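Local coordinates for protein leucyl aminopeptidase (Trypanosoma brucei brucei, PDB 5NTD) that probably removes N-terminal residues, leucine among them, from peptides as a hexameric M17 aminopeptidase with two manganese ions, here bound to the inhibitor bestatin, at residues V100-P108 with V122-E133; Y293-K301 with N344-N353. All coordinates share one frame; numbering follows the deposited sequence.

Interaction 1. Residues V100-P108 with V122-E133; sequences VRVVVGEVP and VVTALVTAALDE
Helix 120-131 packs against strand 99-107 of the mixed sheet in the N-terminal, macro-like domain of this M17 aminopeptidase, with Val103 against Ala130 and Leu126 against Gly105, where strand and helix run nearly antiparallel, at 165° between short axes 8.5 Å apart. CG1 of Val103 stands anti to its own backbone N (chi1 -179°), which brings it 3.6 Å from Ala130 CB. One helical turn earlier, Leu126 lies over Gly105, where the strand has no side chain: Leu126 CD1 comes to 3.7 Å from Gly105 C and also touches Val107 CG2. Near the start of the helix, Val122 and Pro108 meet tip to tip, Val122 CG1 being 3.6 Å from Pro108 CD. Thr83 and Val50 of the neighbouring strands also touch Leu126, so this leucine sits well inside the apolar layer between helix and sheet. The far end is polar. There Glu133 forms a salt bridge with Arg101, whose NH2 is also hydrogen-bonded to the Gly85 carbonyl of a second subunit, placing this end of the contact at a subunit interface. The guanidinium is used side-on: Arg101 NE at 3.2 Å and Arg101 NH2 at 3.3 Å both give to Glu133 OE2, approaching from the same face of the carboxylate.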
# COMPACT_ATOMS: atom_id res chain seq x y z
N VAL G 100 -30.60 18.83 -43.65
CA VAL G 100 -29.34 19.33 -43.08
C VAL G 100 -29.55 19.43 -41.58
O VAL G 100 -30.58 19.95 -41.10
CB VAL G 100 -28.96 20.71 -43.59
CG1 VAL G 100 -27.84 21.28 -42.74
CG2 VAL G 100 -28.52 20.62 -45.03
N ARG G 101 -28.61 18.87 -40.85
CA ARG G 101 -28.65 18.94 -39.38
C ARG G 101 -27.85 20.17 -39.00
O ARG G 101 -26.71 20.32 -39.42
CB ARG G 101 -28.06 17.70 -38.73
CG ARG G 101 -28.17 17.66 -37.21
CD ARG G 101 -29.61 17.59 -36.71
NE ARG G 101 -29.71 17.04 -35.37
CZ ARG G 101 -30.86 16.82 -34.71
NH1 ARG G 101 -32.03 17.13 -35.24
NH2 ARG G 101 -30.82 16.28 -33.50
N VAL G 102 -28.46 21.02 -38.20
CA VAL G 102 -27.81 22.22 -37.68
C VAL G 102 -27.66 22.08 -36.18
O VAL G 102 -28.65 21.94 -35.48
CB VAL G 102 -28.62 23.51 -37.96
CG1 VAL G 102 -27.93 24.72 -37.35
CG2 VAL G 102 -28.77 23.72 -39.45
N VAL G 103 -26.41 22.10 -35.73
CA VAL G 103 -26.10 21.94 -34.29
C VAL G 103 -25.64 23.23 -33.73
O VAL G 103 -24.63 23.78 -34.14
CB VAL G 103 -25.02 20.88 -34.02
CG1 VAL G 103 -24.77 20.73 -32.52
CG2 VAL G 103 -25.44 19.54 -34.61
N VAL G 104 -26.43 23.74 -32.80
CA VAL G 104 -26.12 25.01 -32.12
C VAL G 104 -25.37 24.68 -30.80
O VAL G 104 -25.77 23.76 -30.09
CB VAL G 104 -27.38 25.80 -31.79
CG1 VAL G 104 -27.05 27.05 -31.01
CG2 VAL G 104 -28.12 26.16 -33.05
N GLY G 105 -24.34 25.46 -30.51
CA GLY G 105 -23.60 25.35 -29.25
C GLY G 105 -23.37 26.67 -28.59
O GLY G 105 -22.95 27.61 -29.24
N GLU G 106 -23.69 26.74 -27.31
CA GLU G 106 -23.59 27.98 -26.53
C GLU G 106 -22.30 27.99 -25.71
O GLU G 106 -22.10 27.19 -24.80
CB GLU G 106 -24.82 28.22 -25.62
CG GLU G 106 -24.83 29.60 -24.95
CD GLU G 106 -26.00 29.79 -24.00
OE1 GLU G 106 -27.14 29.48 -24.39
OE2 GLU G 106 -25.78 30.26 -22.85
N VAL G 107 -21.48 28.98 -26.00
CA VAL G 107 -20.23 29.25 -25.27
C VAL G 107 -20.50 30.17 -24.06
O VAL G 107 -21.12 31.21 -24.22
CB VAL G 107 -19.19 29.94 -26.17
CG1 VAL G 107 -17.86 30.10 -25.44
CG2 VAL G 107 -19.00 29.14 -27.45
N PRO G 108 -20.05 29.79 -22.85
CA PRO G 108 -20.17 30.73 -21.74
C PRO G 108 -19.37 32.02 -21.94
O PRO G 108 -18.38 32.05 -22.67
CB PRO G 108 -19.63 29.95 -20.56
CG PRO G 108 -18.68 29.01 -21.14
CD PRO G 108 -19.29 28.60 -22.47
N VAL G 122 -14.42 25.53 -24.24
CA VAL G 122 -15.81 25.11 -24.51
C VAL G 122 -16.08 25.00 -26.02
O VAL G 122 -16.77 24.11 -26.47
CB VAL G 122 -16.82 26.03 -23.85
CG1 VAL G 122 -18.24 25.60 -24.20
CG2 VAL G 122 -16.64 25.99 -22.33
N VAL G 123 -15.49 25.90 -26.78
CA VAL G 123 -15.61 25.83 -28.24
C VAL G 123 -15.20 24.44 -28.73
O VAL G 123 -15.92 23.79 -29.47
CB VAL G 123 -14.76 26.92 -28.97
CG1 VAL G 123 -14.74 26.71 -30.48
CG2 VAL G 123 -15.30 28.31 -28.66
N THR G 124 -14.04 24.00 -28.27
CA THR G 124 -13.54 22.65 -28.61
C THR G 124 -14.57 21.56 -28.25
O THR G 124 -14.91 20.72 -29.07
CB THR G 124 -12.20 22.35 -27.91
OG1 THR G 124 -11.21 23.25 -28.42
CG2 THR G 124 -11.76 20.92 -28.17
N ALA G 125 -15.06 21.62 -27.04
CA ALA G 125 -16.02 20.59 -26.55
C ALA G 125 -17.33 20.59 -27.36
O ALA G 125 -17.86 19.57 -27.74
CB ALA G 125 -16.31 20.79 -25.08
N LEU G 126 -17.83 21.79 -27.65
CA LEU G 126 -19.07 21.94 -28.45
C LEU G 126 -18.91 21.36 -29.87
O LEU G 126 -19.76 20.62 -30.36
CB LEU G 126 -19.47 23.38 -28.57
CG LEU G 126 -19.85 24.03 -27.25
CD1 LEU G 126 -20.00 25.52 -27.46
CD2 LEU G 126 -21.15 23.45 -26.70
N VAL G 127 -17.83 21.69 -30.51
CA VAL G 127 -17.64 21.24 -31.89
C VAL G 127 -17.43 19.72 -31.86
O VAL G 127 -17.88 18.98 -32.76
CB VAL G 127 -16.51 21.98 -32.60
CG1 VAL G 127 -16.34 21.48 -34.03
CG2 VAL G 127 -16.82 23.46 -32.65
N THR G 128 -16.69 19.25 -30.87
CA THR G 128 -16.42 17.78 -30.72
C THR G 128 -17.77 17.04 -30.63
O THR G 128 -18.00 16.09 -31.34
CB THR G 128 -15.57 17.48 -29.49
OG1 THR G 128 -14.26 18.00 -29.72
CG2 THR G 128 -15.49 15.98 -29.24
N ALA G 129 -18.63 17.53 -29.77
CA ALA G 129 -19.95 16.96 -29.60
C ALA G 129 -20.75 17.00 -30.93
O ALA G 129 -21.38 16.02 -31.34
CB ALA G 129 -20.72 17.68 -28.51
N ALA G 130 -20.75 18.15 -31.58
CA ALA G 130 -21.51 18.35 -32.83
C ALA G 130 -21.04 17.41 -33.92
O ALA G 130 -21.83 16.87 -34.67
CB ALA G 130 -21.41 19.79 -33.31
N LEU G 131 -19.74 17.21 -34.01
CA LEU G 131 -19.18 16.33 -35.05
C LEU G 131 -19.52 14.84 -34.84
O LEU G 131 -19.34 14.02 -35.73
CB LEU G 131 -17.67 16.50 -35.14
CG LEU G 131 -17.25 17.86 -35.68
CD1 LEU G 131 -15.76 18.03 -35.56
CD2 LEU G 131 -17.67 17.99 -37.14
N ASP G 132 -20.00 14.50 -33.66
CA ASP G 132 -20.51 13.16 -33.40
C ASP G 132 -21.79 12.88 -34.21
O ASP G 132 -22.19 11.74 -34.32
CB ASP G 132 -20.79 12.94 -31.92
CG ASP G 132 -20.18 11.66 -31.38
OD1 ASP G 132 -19.08 11.26 -31.82
OD2 ASP G 132 -20.80 11.07 -30.48
N GLU G 133 -22.41 13.92 -34.75
CA GLU G 133 -23.62 13.77 -35.60
C GLU G 133 -23.30 13.59 -37.10
O GLU G 133 -24.19 13.44 -37.91
CB GLU G 133 -24.63 14.90 -35.43
CG GLU G 133 -25.42 14.91 -34.10
CD GLU G 133 -26.55 15.95 -34.01
OE1 GLU G 133 -26.40 17.11 -34.49
OE2 GLU G 133 -27.61 15.61 -33.42

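Interaction 2. Residues Y293-K301 with N344-N353; sequences YDCGGLALK and NAIGPKSYRN. With MN (manganese (II) ion), chain B; MN (manganese (II) ion), chain C; BES (2-(3-amino-2-hydroxy-4-phenyl-butyrylamino)-4-methyl-pentanoic acid), chain D.
One carboxylate, that of Asp294, serves both a two-metal centre and the end of the neighbouring strand: its OD2 bridges the two manganese ions at 2.0 Å each, while its OD1 accepts a hydrogen bond from Asn344 ND2 at 3.0 Å. The Asp294 and Asn344 side chains run alongside each other in the same direction, and the N-H runs fairly straight (164°) to the syn side of OD1, though tilted out of the carboxylate plane, with the carboxylate and amide planes turned 39° apart. Asn344 ND2 also gives to the Thr370 carbonyl, which helps fix the rotation of the amide. The backbones that carry this pair form a short parallel bridge, Asn344 N to Tyr293 O at 2.9 Å and Cys295 N to Asn344 O at 3.1 Å. A type II' turn from Gly296 to Ala299 follows, with Gly297 and Leu298 at its corner. The Leu298 side chain reaches residues 350-352, where its CG lies 3.7 Å from Ser350 CB and its CD1 packs against the Tyr351 carbonyl and Arg352 CG. A water links Leu298 N to Tyr351 O. On the inhibitor side, Lys301 NZ donates to bestatin O3 at 2.8 Å and also pairs with Asp371. Bestatin O2 spans the same two ions as Asp294 OD2. Asn344 is thus a second-shell residue that probably helps hold the carboxylate in the rotation at which OD2 bridges both ions.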
# COMPACT_ATOMS: atom_id res chain seq x y z
N TYR G 293 8.85 7.36 -23.78
CA TYR G 293 8.14 6.60 -22.77
C TYR G 293 8.89 6.61 -21.44
O TYR G 293 10.10 6.50 -21.40
CB TYR G 293 7.94 5.19 -23.22
CG TYR G 293 6.92 4.39 -22.42
CD1 TYR G 293 5.57 4.73 -22.43
CD2 TYR G 293 7.32 3.31 -21.64
CE1 TYR G 293 4.64 4.00 -21.73
CE2 TYR G 293 6.40 2.57 -20.92
CZ TYR G 293 5.07 2.91 -20.97
OH TYR G 293 4.14 2.17 -20.27
N ASP G 294 8.13 6.84 -20.37
CA ASP G 294 8.66 6.98 -18.99
C ASP G 294 8.11 5.78 -18.22
O ASP G 294 7.05 5.85 -17.62
CB ASP G 294 8.21 8.32 -18.32
CG ASP G 294 8.97 8.66 -17.00
OD1 ASP G 294 9.82 7.81 -16.66
OD2 ASP G 294 8.78 9.80 -16.35
N CYS G 295 8.86 4.68 -18.20
CA CYS G 295 8.49 3.54 -17.32
C CYS G 295 8.88 3.79 -15.84
O CYS G 295 8.51 3.03 -14.98
CB CYS G 295 9.07 2.22 -17.82
SG CYS G 295 10.75 1.80 -17.28
N GLY G 296 9.68 4.82 -15.61
CA GLY G 296 10.25 5.14 -14.28
C GLY G 296 11.72 4.76 -14.12
O GLY G 296 12.39 5.17 -13.20
N GLY G 297 12.19 3.93 -15.04
CA GLY G 297 13.47 3.27 -14.91
C GLY G 297 13.41 2.26 -13.74
O GLY G 297 12.38 1.67 -13.46
N LEU G 298 14.53 2.08 -13.07
CA LEU G 298 14.61 1.15 -11.94
C LEU G 298 13.57 1.50 -10.83
O LEU G 298 13.08 0.60 -10.15
CB LEU G 298 16.05 1.09 -11.36
CG LEU G 298 16.98 0.15 -12.14
CD1 LEU G 298 18.41 0.32 -11.67
CD2 LEU G 298 16.58 -1.31 -11.99
N ALA G 299 13.30 2.79 -10.70
CA ALA G 299 12.20 3.31 -9.89
C ALA G 299 10.90 3.15 -10.68
O ALA G 299 10.23 4.11 -11.05
CB ALA G 299 12.42 4.77 -9.52
N LEU G 300 10.56 1.90 -10.89
CA LEU G 300 9.48 1.53 -11.79
C LEU G 300 8.11 2.09 -11.34
O LEU G 300 7.71 1.94 -10.19
CB LEU G 300 9.41 0.01 -11.93
CG LEU G 300 8.47 -0.57 -12.99
CD1 LEU G 300 9.01 -0.28 -14.38
CD2 LEU G 300 8.37 -2.08 -12.77
N LYS G 301 7.39 2.66 -12.27
CA LYS G 301 6.02 3.11 -12.02
C LYS G 301 5.05 1.93 -11.94
O LYS G 301 5.19 0.98 -12.68
CB LYS G 301 5.50 4.01 -13.13
CG LYS G 301 6.25 5.30 -13.28
CD LYS G 301 5.62 6.13 -14.39
CE LYS G 301 6.42 7.39 -14.60
NZ LYS G 301 6.33 8.30 -13.42
N ASN G 344 13.00 6.28 -21.01
CA ASN G 344 13.38 5.91 -19.63
C ASN G 344 12.97 4.47 -19.40
O ASN G 344 11.84 4.16 -19.07
CB ASN G 344 12.76 6.81 -18.60
CG ASN G 344 13.42 6.70 -17.24
OD1 ASN G 344 14.54 6.22 -17.11
ND2 ASN G 344 12.73 7.18 -16.20
N ALA G 345 13.91 3.60 -19.67
CA ALA G 345 13.66 2.16 -19.77
C ALA G 345 14.22 1.44 -18.56
O ALA G 345 14.99 1.98 -17.78
CB ALA G 345 14.29 1.59 -21.06
N ILE G 346 13.84 0.19 -18.47
CA ILE G 346 14.31 -0.65 -17.36
C ILE G 346 15.01 -1.88 -17.95
O ILE G 346 14.52 -2.53 -18.86
CB ILE G 346 13.17 -1.04 -16.34
CG1 ILE G 346 13.80 -1.75 -15.13
CG2 ILE G 346 12.11 -1.88 -16.98
CD1 ILE G 346 12.88 -1.85 -13.94
N GLY G 347 16.16 -2.14 -17.40
CA GLY G 347 17.00 -3.25 -17.86
C GLY G 347 18.38 -3.20 -17.27
O GLY G 347 18.66 -2.40 -16.38
N PRO G 348 19.26 -4.08 -17.73
CA PRO G 348 20.61 -4.22 -17.15
C PRO G 348 21.46 -2.96 -17.26
O PRO G 348 22.32 -2.75 -16.44
CB PRO G 348 21.25 -5.34 -18.00
CG PRO G 348 20.18 -6.00 -18.75
CD PRO G 348 18.99 -5.09 -18.77
N LYS G 349 21.21 -2.16 -18.28
CA LYS G 349 21.96 -0.90 -18.45
C LYS G 349 21.30 0.32 -17.80
O LYS G 349 21.81 1.44 -17.92
CB LYS G 349 22.23 -0.63 -19.90
CG LYS G 349 23.14 -1.71 -20.50
CD LYS G 349 23.95 -1.25 -21.69
CE LYS G 349 23.14 -0.58 -22.74
NZ LYS G 349 24.03 0.16 -23.69
N SER G 350 20.23 0.09 -17.04
CA SER G 350 19.54 1.19 -16.34
C SER G 350 20.47 1.99 -15.46
O SER G 350 21.24 1.44 -14.68
CB SER G 350 18.39 0.68 -15.49
OG SER G 350 17.23 0.45 -16.26
N TYR G 351 20.40 3.30 -15.59
CA TYR G 351 21.00 4.14 -14.58
C TYR G 351 20.28 3.87 -13.24
O TYR G 351 19.10 3.54 -13.21
CB TYR G 351 21.06 5.64 -14.98
CG TYR G 351 19.85 6.53 -14.78
CD1 TYR G 351 18.59 6.19 -15.27
CD2 TYR G 351 19.99 7.76 -14.15
CE1 TYR G 351 17.50 7.03 -15.09
CE2 TYR G 351 18.92 8.61 -13.98
CZ TYR G 351 17.68 8.24 -14.45
OH TYR G 351 16.63 9.10 -14.25
N ARG G 352 21.01 4.00 -12.16
CA ARG G 352 20.55 3.48 -10.88
C ARG G 352 20.21 4.54 -9.86
O ARG G 352 20.65 5.68 -9.95
CB ARG G 352 21.61 2.59 -10.24
CG ARG G 352 22.09 1.48 -11.12
CD ARG G 352 23.22 0.77 -10.41
NE ARG G 352 23.84 -0.23 -11.26
CZ ARG G 352 24.82 0.00 -12.14
NH1 ARG G 352 25.32 -1.01 -12.82
NH2 ARG G 352 25.32 1.23 -12.29
N ASN G 353 19.39 4.13 -8.90
CA ASN G 353 19.13 4.92 -7.71
C ASN G 353 20.32 4.80 -6.78
O ASN G 353 20.41 3.85 -6.01
CB ASN G 353 17.85 4.44 -7.01
CG ASN G 353 16.65 4.44 -7.93
OD1 ASN G 353 16.23 5.50 -8.38
ND2 ASN G 353 16.10 3.27 -8.19
MN MN B . 9.60 9.95 -14.55
MN MN C . 8.77 11.67 -17.11
N2 BES D . 6.89 12.20 -16.60
C1 BES D . 6.62 12.20 -15.16
C6 BES D . 5.65 13.33 -14.72
C7 BES D . 4.17 13.09 -14.89
C8 BES D . 3.54 13.33 -16.10
C12 BES D . 3.40 12.66 -13.81
C9 BES D . 2.18 13.12 -16.25
C11 BES D . 2.02 12.44 -13.96
C10 BES D . 1.41 12.66 -15.18
C2 BES D . 7.99 12.32 -14.46
O2 BES D . 9.10 11.73 -15.21
C3 BES D . 7.90 11.58 -13.16
O3 BES D . 8.19 10.36 -13.24
N1 BES D . 7.58 12.36 -12.11
C4 BES D . 7.44 11.92 -10.76
C13 BES D . 8.74 12.04 -9.98
C14 BES D . 8.79 11.25 -8.67
C15 BES D . 8.29 9.81 -8.71
C16 BES D . 10.21 11.19 -8.17
C5 BES D . 6.42 12.73 -10.03
O1 BES D . 5.65 12.14 -9.28
O4 BES D . 6.38 13.95 -10.20
O HOH W 1 16.82 3.46 -14.48

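Overall arrangement
The two contacts lie in different domains on opposite sides of the chain's centre, with their own centres about 43 Å apart and their nearest atoms about 24 Å apart; they do not touch. Interaction 1 joins a helix to a sheet in the N-terminal domain, remote from the metals, whereas interaction 2 is part of the catalytic domain's active site and supplies Asp294, which bridges the two manganese ions, and Lys301, which hydrogen-bonds to bestatin. They come in series along the chain, 100-133 closing before 293-353 opens. Both also reach other subunits of the six-chain assembly: Arg101 at one end of interaction 1, and Tyr293, Arg352 and Asn353 in interaction 2, bond to neighbouring copies.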